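Local coordinates for putative sugar binding protein (Geobacillus stearothermophilus, PDB 6GT9) that binds galactose in the cleft between two lobes, and probably serves as the glucose-galactose binding protein of a three-component sensing system, at residues A222-I226 against L249-Y255; A157-L163 against A189-I195; L47-A52 against P269-Y274; T93-T97 against T164-Q168. The contacts are given in a common frame with arbitrary orientation. Residues are numbered along the deposited sequence.

How the contacts relate
Contacts 1 and 2 belong to the lobe whose central sheet holds strands 154-160, 185-192 and 216-219. Contact 3 belongs to the other lobe, and contact 4 crosses the cleft between the two. Contacts 1 and 4 are buried; contacts 2 and 3 are partly exposed. The chemistry differs. Contact 2 is backbone hydrogen bonding between parallel strands. Contact 3 is close helix packing without a hydrogen bond across it. Contact 1 joins through two waters and apolar side chains, and contact 4 through one backbone hydrogen bond. Contacts 1, 2 and 4 all touch the galactose. D224 of contact 1 hydrogen-bonds S193 of contact 2, and Q168 of contact 4 hydrogen-bonds G161.

Contact 1 (A222-I226 against L249-Y255); sequences ALDAI and LPETIRY. With GAL (beta-D-galactopyranose), chain E.
The loop A222-L223 leads into helix 224-235, and L249 is the N-cap of helix 250-258. The nearest CA pairs are A222 with L249 (7.2 Å) and I226 with T252 (6.0 Å). No direct hydrogen bond crosses. L249 comes first, with an extended backbone (phi/psi -59/152) and an mt side chain. Its CD1 lies 3.8 Å from A222 CB and 3.6 Å from L223 CD2. E251 CB lies 3.7 Å from I226 CD1, while its carboxylate forms a salt bridge with R197. T252 (chi1 m) is the polar centre. Its OG1 is 3.5 Å from I226 CD1 and is linked to A222 O by two waters. One water donates to A222 O (2.7 Å) and accepts from T252 OG1 (2.7 Å). The other donates to A222 O (2.7 Å) and T252 OG1 (2.9 Å) and accepts from I226 N (3.2 Å). One turn further on, Y255 CE2 packs 4.3 Å from I226 CG2. A222 N donates to galactose O5 at 2.9 Å and, weakly, to O6 at 3.3 Å. Two helix starts, each after a parallel strand of one sheet, thus pack together, and the loop before the first reaches into the galactose pocket.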
# COMPACT_ATOMS: atom_id res chain seq x y z
N ALA A 222 -4.37 -0.52 4.05
CA ALA A 222 -4.80 -1.85 4.49
C ALA A 222 -5.70 -1.84 5.72
O ALA A 222 -6.45 -2.81 5.91
CB ALA A 222 -3.58 -2.73 4.77
N LEU A 223 -5.64 -0.81 6.56
CA LEU A 223 -6.41 -0.77 7.80
C LEU A 223 -7.58 0.20 7.76
O LEU A 223 -8.34 0.29 8.73
CB LEU A 223 -5.48 -0.42 8.97
CG LEU A 223 -4.30 -1.39 9.11
CD1 LEU A 223 -3.26 -0.88 10.12
CD2 LEU A 223 -4.78 -2.79 9.49
N ASP A 224 -7.74 0.95 6.66
CA ASP A 224 -8.73 2.01 6.62
C ASP A 224 -10.15 1.46 6.73
O ASP A 224 -10.95 1.93 7.54
CB ASP A 224 -8.57 2.82 5.34
CG ASP A 224 -7.27 3.55 5.29
OD1 ASP A 224 -6.79 3.96 6.37
OD2 ASP A 224 -6.73 3.74 4.18
N ALA A 225 -10.49 0.48 5.88
CA ALA A 225 -11.86 -0.03 5.89
C ALA A 225 -12.17 -0.77 7.18
O ALA A 225 -13.33 -0.84 7.60
CB ALA A 225 -12.07 -0.94 4.68
N ILE A 226 -11.14 -1.31 7.84
CA ILE A 226 -11.33 -1.88 9.16
C ILE A 226 -11.74 -0.79 10.15
O ILE A 226 -12.66 -0.98 10.96
CB ILE A 226 -10.06 -2.61 9.61
CG1 ILE A 226 -9.87 -3.87 8.76
CG2 ILE A 226 -10.11 -2.93 11.11
CD1 ILE A 226 -8.44 -4.41 8.81
N LEU A 249 -6.27 -8.36 4.76
CA LEU A 249 -5.94 -8.75 6.12
C LEU A 249 -7.12 -9.48 6.75
O LEU A 249 -8.28 -9.24 6.36
CB LEU A 249 -5.57 -7.51 6.95
CG LEU A 249 -4.28 -6.82 6.48
CD1 LEU A 249 -4.03 -5.54 7.24
CD2 LEU A 249 -3.08 -7.76 6.58
N PRO A 250 -6.86 -10.37 7.71
CA PRO A 250 -7.95 -11.17 8.30
C PRO A 250 -9.18 -10.39 8.74
O PRO A 250 -10.30 -10.85 8.48
CB PRO A 250 -7.26 -11.84 9.50
CG PRO A 250 -5.83 -11.99 9.05
CD PRO A 250 -5.53 -10.79 8.18
N GLU A 251 -9.01 -9.23 9.40
CA GLU A 251 -10.18 -8.47 9.85
C GLU A 251 -11.01 -7.97 8.67
O GLU A 251 -12.24 -7.92 8.76
CB GLU A 251 -9.75 -7.28 10.72
CG GLU A 251 -9.03 -7.62 12.00
CD GLU A 251 -8.25 -6.44 12.56
OE1 GLU A 251 -8.76 -5.77 13.49
OE2 GLU A 251 -7.14 -6.17 12.06
N THR A 252 -10.35 -7.59 7.57
CA THR A 252 -11.08 -7.20 6.37
C THR A 252 -11.92 -8.35 5.85
O THR A 252 -13.11 -8.19 5.56
CB THR A 252 -10.11 -6.72 5.29
OG1 THR A 252 -9.49 -5.50 5.70
CG2 THR A 252 -10.85 -6.50 3.96
N ILE A 253 -11.32 -9.54 5.72
CA ILE A 253 -12.06 -10.69 5.21
C ILE A 253 -13.25 -11.01 6.11
O ILE A 253 -14.35 -11.31 5.63
CB ILE A 253 -11.13 -11.92 5.06
CG1 ILE A 253 -10.01 -11.63 4.05
CG2 ILE A 253 -11.93 -13.16 4.68
CD1 ILE A 253 -10.51 -11.17 2.71
N ARG A 254 -13.04 -10.94 7.43
CA ARG A 254 -14.13 -11.17 8.37
C ARG A 254 -15.29 -10.21 8.13
O ARG A 254 -16.45 -10.62 8.02
CB ARG A 254 -13.61 -11.04 9.80
CG ARG A 254 -14.67 -11.30 10.84
CD ARG A 254 -15.34 -12.65 10.59
NE ARG A 254 -16.45 -12.88 11.51
CZ ARG A 254 -17.68 -13.22 11.13
NH1 ARG A 254 -17.97 -13.38 9.84
NH2 ARG A 254 -18.62 -13.41 12.05
N TYR A 255 -14.99 -8.91 8.03
CA TYR A 255 -16.02 -7.91 7.79
C TYR A 255 -16.71 -8.13 6.44
O TYR A 255 -17.93 -7.91 6.31
CB TYR A 255 -15.41 -6.51 7.84
CG TYR A 255 -15.28 -5.91 9.22
CD1 TYR A 255 -16.37 -5.82 10.08
CD2 TYR A 255 -14.06 -5.39 9.66
CE1 TYR A 255 -16.26 -5.25 11.34
CE2 TYR A 255 -13.93 -4.82 10.91
CZ TYR A 255 -15.03 -4.75 11.75
OH TYR A 255 -14.90 -4.18 12.99
C1 GAL E . -1.33 -0.95 1.97
C2 GAL E . -0.14 -0.29 1.30
C3 GAL E . 1.10 -0.31 2.21
C4 GAL E . 0.78 0.33 3.55
C5 GAL E . -0.46 -0.29 4.16
C6 GAL E . -0.94 0.45 5.41
O1 GAL E . -2.46 -0.88 1.12
O2 GAL E . 0.20 -0.96 0.08
O3 GAL E . 2.12 0.45 1.64
O4 GAL E . 0.58 1.74 3.39
O5 GAL E . -1.62 -0.29 3.22
O6 GAL E . -1.84 -0.34 6.15
O HOH W 1 -7.08 -5.14 4.61
O HOH W 2 -9.13 -2.62 5.74

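Contact 2 (A157-L163 against A189-I195); sequences AIITGSL and AIEESHI. With GAL (beta-D-galactopyranose), chain E.
Strands 157-160 and 189-192 run parallel, with segment axes 4.6 Å apart at closest approach and 18° between their directions. I158 pairs with I190, I159 with E191 and T160 with E192, at CA distances of about 4.5 to 5.0 Å. I158 N donates to A189 O (2.8 Å), E191 N to I158 O (2.9 Å), T160 N to E191 O (2.9 Å) and S193 N to T160 O (2.9 Å). Beyond the strands, H194 N reaches G161 O weakly at 3.0 Å. H194 and I195 have positive phi (50/40 and 43/37), so the second segment turns sharply there. I158, T160, I190 and E192 share one sheet face. I158 CB lies 4.0 Å from I190 CG1. E192 (chi1 m, chi2 t) brings OE2 to L163 N at 2.8 Å and so holds the loop after the first strand. I159, on the other face, sets CG2 3.7 Å from CB of S193 in the loop after the second strand. S193 OG hydrogen-bonds D224. That loop carries I195 to the sugar pocket, with I195 CG2 3.6 Å from galactose C6. Helix 166-179 links the strands in a beta-alpha-beta crossover at the sheet edge.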
# COMPACT_ATOMS: atom_id res chain seq x y z
N ALA A 157 -17.24 9.31 1.11
CA ALA A 157 -16.09 9.81 1.84
C ALA A 157 -14.91 8.87 1.62
O ALA A 157 -15.09 7.66 1.47
CB ALA A 157 -16.38 9.93 3.34
N ILE A 158 -13.71 9.45 1.63
CA ILE A 158 -12.47 8.73 1.37
C ILE A 158 -11.60 8.83 2.60
O ILE A 158 -11.41 9.93 3.15
CB ILE A 158 -11.71 9.29 0.15
CG1 ILE A 158 -12.52 9.12 -1.12
CG2 ILE A 158 -10.31 8.63 0.03
CD1 ILE A 158 -11.84 9.66 -2.38
N ILE A 159 -11.10 7.70 3.06
CA ILE A 159 -10.03 7.66 4.04
C ILE A 159 -8.78 7.12 3.35
O ILE A 159 -8.81 6.06 2.72
CB ILE A 159 -10.44 6.84 5.27
CG1 ILE A 159 -11.70 7.50 5.87
CG2 ILE A 159 -9.33 6.76 6.29
CD1 ILE A 159 -12.16 6.93 7.14
N THR A 160 -7.69 7.89 3.42
CA THR A 160 -6.46 7.56 2.72
C THR A 160 -5.32 7.54 3.73
O THR A 160 -5.37 8.21 4.76
CB THR A 160 -6.20 8.55 1.56
OG1 THR A 160 -5.13 8.10 0.74
CG2 THR A 160 -5.89 9.95 2.09
N GLY A 161 -4.29 6.75 3.44
CA GLY A 161 -3.17 6.64 4.37
C GLY A 161 -2.50 7.98 4.65
O GLY A 161 -2.16 8.29 5.79
N SER A 162 -2.30 8.78 3.60
CA SER A 162 -1.75 10.13 3.72
C SER A 162 -1.95 10.83 2.39
O SER A 162 -2.13 10.18 1.36
CB SER A 162 -0.26 10.11 4.10
OG SER A 162 0.53 9.49 3.10
N LEU A 163 -1.91 12.16 2.43
CA LEU A 163 -2.08 12.96 1.22
C LEU A 163 -0.79 13.15 0.44
O LEU A 163 -0.84 13.65 -0.69
CB LEU A 163 -2.64 14.34 1.58
CG LEU A 163 -4.02 14.30 2.21
CD1 LEU A 163 -4.43 15.68 2.71
CD2 LEU A 163 -5.04 13.75 1.22
N ALA A 189 -15.72 14.22 1.23
CA ALA A 189 -14.73 14.28 2.28
C ALA A 189 -13.57 13.35 1.93
O ALA A 189 -13.78 12.27 1.38
CB ALA A 189 -15.34 13.89 3.64
N ILE A 190 -12.35 13.81 2.23
CA ILE A 190 -11.13 13.02 2.13
C ILE A 190 -10.32 13.30 3.39
O ILE A 190 -10.00 14.46 3.67
CB ILE A 190 -10.31 13.36 0.86
CG1 ILE A 190 -11.18 13.26 -0.39
CG2 ILE A 190 -9.08 12.46 0.73
CD1 ILE A 190 -10.47 13.58 -1.70
N GLU A 191 -10.01 12.25 4.16
CA GLU A 191 -9.26 12.39 5.41
C GLU A 191 -8.13 11.36 5.48
O GLU A 191 -8.19 10.30 4.86
CB GLU A 191 -10.18 12.22 6.63
CG GLU A 191 -11.38 13.18 6.66
CD GLU A 191 -11.00 14.60 7.07
OE1 GLU A 191 -9.87 14.80 7.57
OE2 GLU A 191 -11.85 15.51 6.90
N GLU A 192 -7.11 11.69 6.26
CA GLU A 192 -5.92 10.87 6.44
C GLU A 192 -6.02 10.02 7.70
O GLU A 192 -6.41 10.50 8.76
CB GLU A 192 -4.67 11.74 6.52
CG GLU A 192 -4.42 12.58 5.29
CD GLU A 192 -3.24 13.50 5.46
OE1 GLU A 192 -3.43 14.61 6.00
OE2 GLU A 192 -2.12 13.12 5.06
N SER A 193 -5.61 8.76 7.58
CA SER A 193 -5.61 7.83 8.71
C SER A 193 -4.23 7.61 9.31
O SER A 193 -4.14 7.00 10.38
CB SER A 193 -6.19 6.48 8.27
OG SER A 193 -5.28 5.84 7.37
N HIS A 194 -3.16 8.04 8.63
CA HIS A 194 -1.79 7.73 9.05
C HIS A 194 -1.62 6.23 9.31
O HIS A 194 -0.92 5.81 10.24
CB HIS A 194 -1.39 8.58 10.25
CG HIS A 194 -1.45 10.04 9.95
ND1 HIS A 194 -2.48 10.86 10.37
CD2 HIS A 194 -0.67 10.81 9.15
CE1 HIS A 194 -2.30 12.08 9.90
NE2 HIS A 194 -1.21 12.08 9.15
N ILE A 195 -2.25 5.43 8.44
CA ILE A 195 -2.24 3.97 8.38
C ILE A 195 -2.40 3.28 9.74
O ILE A 195 -1.83 2.20 9.96
CB ILE A 195 -1.00 3.44 7.64
CG1 ILE A 195 0.31 3.73 8.37
CG2 ILE A 195 -0.94 4.00 6.22
CD1 ILE A 195 1.47 2.97 7.75
C1 GAL E . -1.33 -0.95 1.97
C2 GAL E . -0.14 -0.29 1.30
C3 GAL E . 1.10 -0.31 2.21
C4 GAL E . 0.78 0.33 3.55
C5 GAL E . -0.46 -0.29 4.16
C6 GAL E . -0.94 0.45 5.41
O1 GAL E . -2.46 -0.88 1.12
O2 GAL E . 0.20 -0.96 0.08
O3 GAL E . 2.12 0.45 1.64
O4 GAL E . 0.58 1.74 3.39
O5 GAL E . -1.62 -0.29 3.22
O6 GAL E . -1.84 -0.34 6.15

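Contact 3 (L47-A52 against P269-Y274); sequences LVEKGA and PYEMGY
This is a close helix-helix packing in one lobe of a periplasmic binding protein fold, with a glycine on each side. Helix segments 47-52 and 269-274 cross at -42°, with axes only 6.3 Å apart at closest approach. The nearest CA pairs are A52 with G273 (4.1 Å) and G51 with Y270 (4.2 Å). Both backbones are regular helix. No hydrogen bond crosses.

The glycines explain the short distance. An ideal CB on G51 would lie 1.8 Å from Y270 O, and one on G273 would lie 2.1 Å from V48 O. Both would clash. The backbones therefore touch directly through CA-H...O contacts: V48 CA to P269 O (3.4 Å), G51 CA to Y270 O (3.3 Å), A52 CA to G273 O (3.3 Å) and Y274 CA to G51 O (3.4 Å).

Apolar side chains pack at the start of both segments. V48 (chi1 t) places CG2 3.4 Å from P269 CB, and L47 CB lies 4.1 Å from the same P269 CB. V48 also touches I118 of strand 115-118, on the sheet beneath.

The tyrosines are both t at chi1. Y274 OH hydrogen-bonds E58, further along the first helix. Y270 turns its ring back over the first helix, with K50 CB 4.1 Å from its CD2. G51 CA sits over the ring face, 3.5 Å from the Y270 ring centroid and 11° off its normal, a CH-pi contact.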
# COMPACT_ATOMS: atom_id res chain seq x y z
N LEU A 47 3.70 -8.88 6.15
CA LEU A 47 3.48 -9.87 5.09
C LEU A 47 4.51 -9.73 3.98
O LEU A 47 5.02 -10.73 3.47
CB LEU A 47 2.07 -9.74 4.51
CG LEU A 47 0.92 -10.33 5.31
CD1 LEU A 47 -0.39 -10.19 4.52
CD2 LEU A 47 1.20 -11.78 5.65
N VAL A 48 4.81 -8.48 3.59
CA VAL A 48 5.86 -8.26 2.59
C VAL A 48 7.18 -8.83 3.10
O VAL A 48 7.92 -9.47 2.34
CB VAL A 48 5.99 -6.76 2.26
CG1 VAL A 48 7.11 -6.55 1.29
CG2 VAL A 48 4.68 -6.21 1.72
N GLU A 49 7.47 -8.63 4.38
CA GLU A 49 8.72 -9.14 4.96
C GLU A 49 8.75 -10.66 4.93
O GLU A 49 9.82 -11.25 4.75
CB GLU A 49 8.90 -8.64 6.40
CG GLU A 49 10.19 -9.15 7.05
CD GLU A 49 10.23 -8.96 8.55
OE1 GLU A 49 11.33 -9.08 9.13
OE2 GLU A 49 9.17 -8.70 9.15
N LYS A 50 7.60 -11.30 5.13
CA LYS A 50 7.55 -12.76 5.03
C LYS A 50 7.97 -13.23 3.64
O LYS A 50 8.75 -14.19 3.52
CB LYS A 50 6.14 -13.27 5.37
CG LYS A 50 6.00 -13.63 6.84
CD LYS A 50 4.58 -14.02 7.22
CE LYS A 50 4.47 -14.23 8.75
NZ LYS A 50 4.88 -13.03 9.56
N GLY A 51 7.48 -12.57 2.59
CA GLY A 51 7.91 -12.93 1.25
C GLY A 51 9.39 -12.68 1.02
O GLY A 51 10.11 -13.54 0.50
N ALA A 52 9.86 -11.49 1.41
CA ALA A 52 11.26 -11.14 1.21
C ALA A 52 12.19 -12.10 1.96
O ALA A 52 13.20 -12.56 1.40
CB ALA A 52 11.52 -9.70 1.65
N PRO A 269 1.22 -8.72 -1.28
CA PRO A 269 2.41 -8.28 -0.51
C PRO A 269 3.50 -9.33 -0.41
O PRO A 269 4.69 -8.99 -0.57
CB PRO A 269 1.82 -7.93 0.87
CG PRO A 269 0.41 -8.54 0.89
CD PRO A 269 -0.03 -8.53 -0.52
N TYR A 270 3.15 -10.58 -0.10
CA TYR A 270 4.17 -11.62 -0.01
C TYR A 270 4.94 -11.73 -1.31
O TYR A 270 6.18 -11.84 -1.31
CB TYR A 270 3.52 -12.96 0.34
CG TYR A 270 4.47 -14.14 0.47
CD1 TYR A 270 4.98 -14.78 -0.65
CD2 TYR A 270 4.83 -14.63 1.72
CE1 TYR A 270 5.84 -15.85 -0.53
CE2 TYR A 270 5.68 -15.70 1.85
CZ TYR A 270 6.18 -16.31 0.72
OH TYR A 270 7.03 -17.37 0.84
N GLU A 271 4.23 -11.67 -2.43
CA GLU A 271 4.86 -11.86 -3.73
C GLU A 271 5.77 -10.68 -4.08
O GLU A 271 6.84 -10.89 -4.67
CB GLU A 271 3.79 -12.06 -4.80
CG GLU A 271 4.38 -12.38 -6.18
CD GLU A 271 3.31 -12.54 -7.25
OE1 GLU A 271 2.17 -12.05 -7.05
OE2 GLU A 271 3.61 -13.16 -8.30
N MET A 272 5.38 -9.45 -3.75
CA MET A 272 6.30 -8.36 -4.08
C MET A 272 7.57 -8.43 -3.23
O MET A 272 8.67 -8.12 -3.73
CB MET A 272 5.63 -6.98 -3.98
CG MET A 272 4.69 -6.69 -2.85
SD MET A 272 3.87 -5.06 -3.06
CE MET A 272 2.20 -5.50 -3.57
N GLY A 273 7.47 -8.88 -1.98
CA GLY A 273 8.68 -9.05 -1.18
C GLY A 273 9.56 -10.16 -1.71
O GLY A 273 10.79 -10.00 -1.81
N TYR A 274 8.96 -11.30 -2.06
CA TYR A 274 9.70 -12.42 -2.65
C TYR A 274 10.34 -12.02 -3.97
O TYR A 274 11.53 -12.27 -4.20
CB TYR A 274 8.75 -13.61 -2.84
CG TYR A 274 9.42 -14.90 -3.28
CD1 TYR A 274 9.92 -15.79 -2.34
CD2 TYR A 274 9.53 -15.23 -4.64
CE1 TYR A 274 10.52 -16.97 -2.73
CE2 TYR A 274 10.14 -16.41 -5.04
CZ TYR A 274 10.63 -17.27 -4.08
OH TYR A 274 11.23 -18.44 -4.44

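Contact 4 (T93-T97 against T164-Q168); sequences TQGLT and TAAHQ. With GAL (beta-D-galactopyranose), chain E.
This contact bridges the two lobes at the galactose cleft. Segment 93-97 is the loop between strand 90-93 and helix 98-110. Segment 164-168 contains the start of helix 166-179, with A165 at the N-cap position. The touching parts run 141° apart in direction. The nearest CA pairs are L96 with A165 and T97 with A166, both 5.3 Å.

G95 is the centre of an inverse gamma turn (phi/psi -88/76), and L96 follows at -63/-41. A single hydrogen bond joins the segments: A166 N donates to L96 O at 2.7 Å, with an angle of 162°. The donor lies in the first turn of the helix. A165 CA adds a CA-H...O contact to the same L96 O at 3.4 Å. Van der Waals contacts flank the bond. L96 (chi1 t, chi2 p) sets CD1 4.0 Å from A165 CB, an apolar contact, and 3.8 Å from H167 CE1. T97 CG2 lies 3.5 Å from T164 O.

The sugar lies at the Q94 and H167 end. H167 (chi1 p) donates from NE2 to galactose O3 at 3.2 Å and, weakly, to O4 at 3.5 Å. Q94 (chi1 m, chi2 t) brings NE2 3.5 Å from H167 NE2. Q94 NE2 also hydrogen-bonds D119 and E38, both sugar-binding residues. Pocket residues of both lobes thus meet around one sugar, consistent with the closed, ligand-bound form of the inter-lobe cleft.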
# COMPACT_ATOMS: atom_id res chain seq x y z
N THR A 93 12.82 -0.52 -1.11
CA THR A 93 12.05 0.49 -0.40
C THR A 93 10.93 1.01 -1.29
O THR A 93 11.01 0.96 -2.52
CB THR A 93 12.93 1.67 0.02
OG1 THR A 93 12.13 2.64 0.70
CG2 THR A 93 13.52 2.32 -1.22
N GLN A 94 9.90 1.56 -0.65
CA GLN A 94 8.94 2.38 -1.38
C GLN A 94 9.63 3.65 -1.86
O GLN A 94 10.51 4.20 -1.20
CB GLN A 94 7.78 2.79 -0.48
CG GLN A 94 6.84 1.70 -0.06
CD GLN A 94 6.09 2.13 1.20
OE1 GLN A 94 6.72 2.37 2.22
NE2 GLN A 94 4.76 2.27 1.11
N GLY A 95 9.23 4.11 -3.04
CA GLY A 95 9.53 5.48 -3.41
C GLY A 95 8.40 6.32 -2.87
O GLY A 95 7.52 6.73 -3.63
N LEU A 96 8.40 6.56 -1.56
CA LEU A 96 7.17 6.96 -0.86
C LEU A 96 6.64 8.29 -1.37
O LEU A 96 5.42 8.46 -1.52
CB LEU A 96 7.42 7.01 0.64
CG LEU A 96 6.20 6.96 1.55
CD1 LEU A 96 5.29 5.79 1.15
CD2 LEU A 96 6.68 6.80 2.99
N THR A 97 7.52 9.26 -1.62
CA THR A 97 7.16 10.52 -2.25
C THR A 97 8.10 10.77 -3.41
O THR A 97 9.19 10.22 -3.48
CB THR A 97 7.24 11.71 -1.29
OG1 THR A 97 8.60 11.86 -0.84
CG2 THR A 97 6.32 11.50 -0.10
N THR A 164 0.34 12.75 1.00
CA THR A 164 1.65 12.94 0.38
C THR A 164 2.22 11.66 -0.22
O THR A 164 2.99 11.74 -1.19
CB THR A 164 2.64 13.49 1.41
OG1 THR A 164 2.81 12.55 2.49
CG2 THR A 164 2.14 14.79 1.99
N ALA A 165 1.89 10.49 0.33
CA ALA A 165 2.44 9.24 -0.19
C ALA A 165 1.94 8.95 -1.60
O ALA A 165 0.74 9.04 -1.89
CB ALA A 165 2.09 8.07 0.72
N ALA A 166 2.87 8.55 -2.46
CA ALA A 166 2.60 8.44 -3.88
C ALA A 166 1.56 7.37 -4.18
O ALA A 166 0.70 7.57 -5.04
CB ALA A 166 3.91 8.17 -4.63
N HIS A 167 1.62 6.21 -3.50
CA HIS A 167 0.65 5.16 -3.81
C HIS A 167 -0.75 5.54 -3.35
O HIS A 167 -1.74 5.20 -4.01
CB HIS A 167 1.07 3.81 -3.20
CG HIS A 167 1.23 3.80 -1.71
ND1 HIS A 167 1.66 4.90 -0.98
CD2 HIS A 167 1.13 2.79 -0.82
CE1 HIS A 167 1.77 4.57 0.29
NE2 HIS A 167 1.46 3.29 0.42
N GLN A 168 -0.84 6.26 -2.24
CA GLN A 168 -2.13 6.76 -1.78
C GLN A 168 -2.69 7.78 -2.75
O GLN A 168 -3.88 7.73 -3.10
CB GLN A 168 -1.98 7.37 -0.38
CG GLN A 168 -1.49 6.36 0.65
CD GLN A 168 -2.43 5.17 0.75
OE1 GLN A 168 -3.50 5.27 1.34
NE2 GLN A 168 -2.03 4.04 0.16
C1 GAL E . -1.33 -0.95 1.97
C2 GAL E . -0.14 -0.29 1.30
C3 GAL E . 1.10 -0.31 2.21
C4 GAL E . 0.78 0.33 3.55
C5 GAL E . -0.46 -0.29 4.16
C6 GAL E . -0.94 0.45 5.41
O1 GAL E . -2.46 -0.88 1.12
O2 GAL E . 0.20 -0.96 0.08
O3 GAL E . 2.12 0.45 1.64
O4 GAL E . 0.58 1.74 3.39
O5 GAL E . -1.62 -0.29 3.22
O6 GAL E . -1.84 -0.34 6.15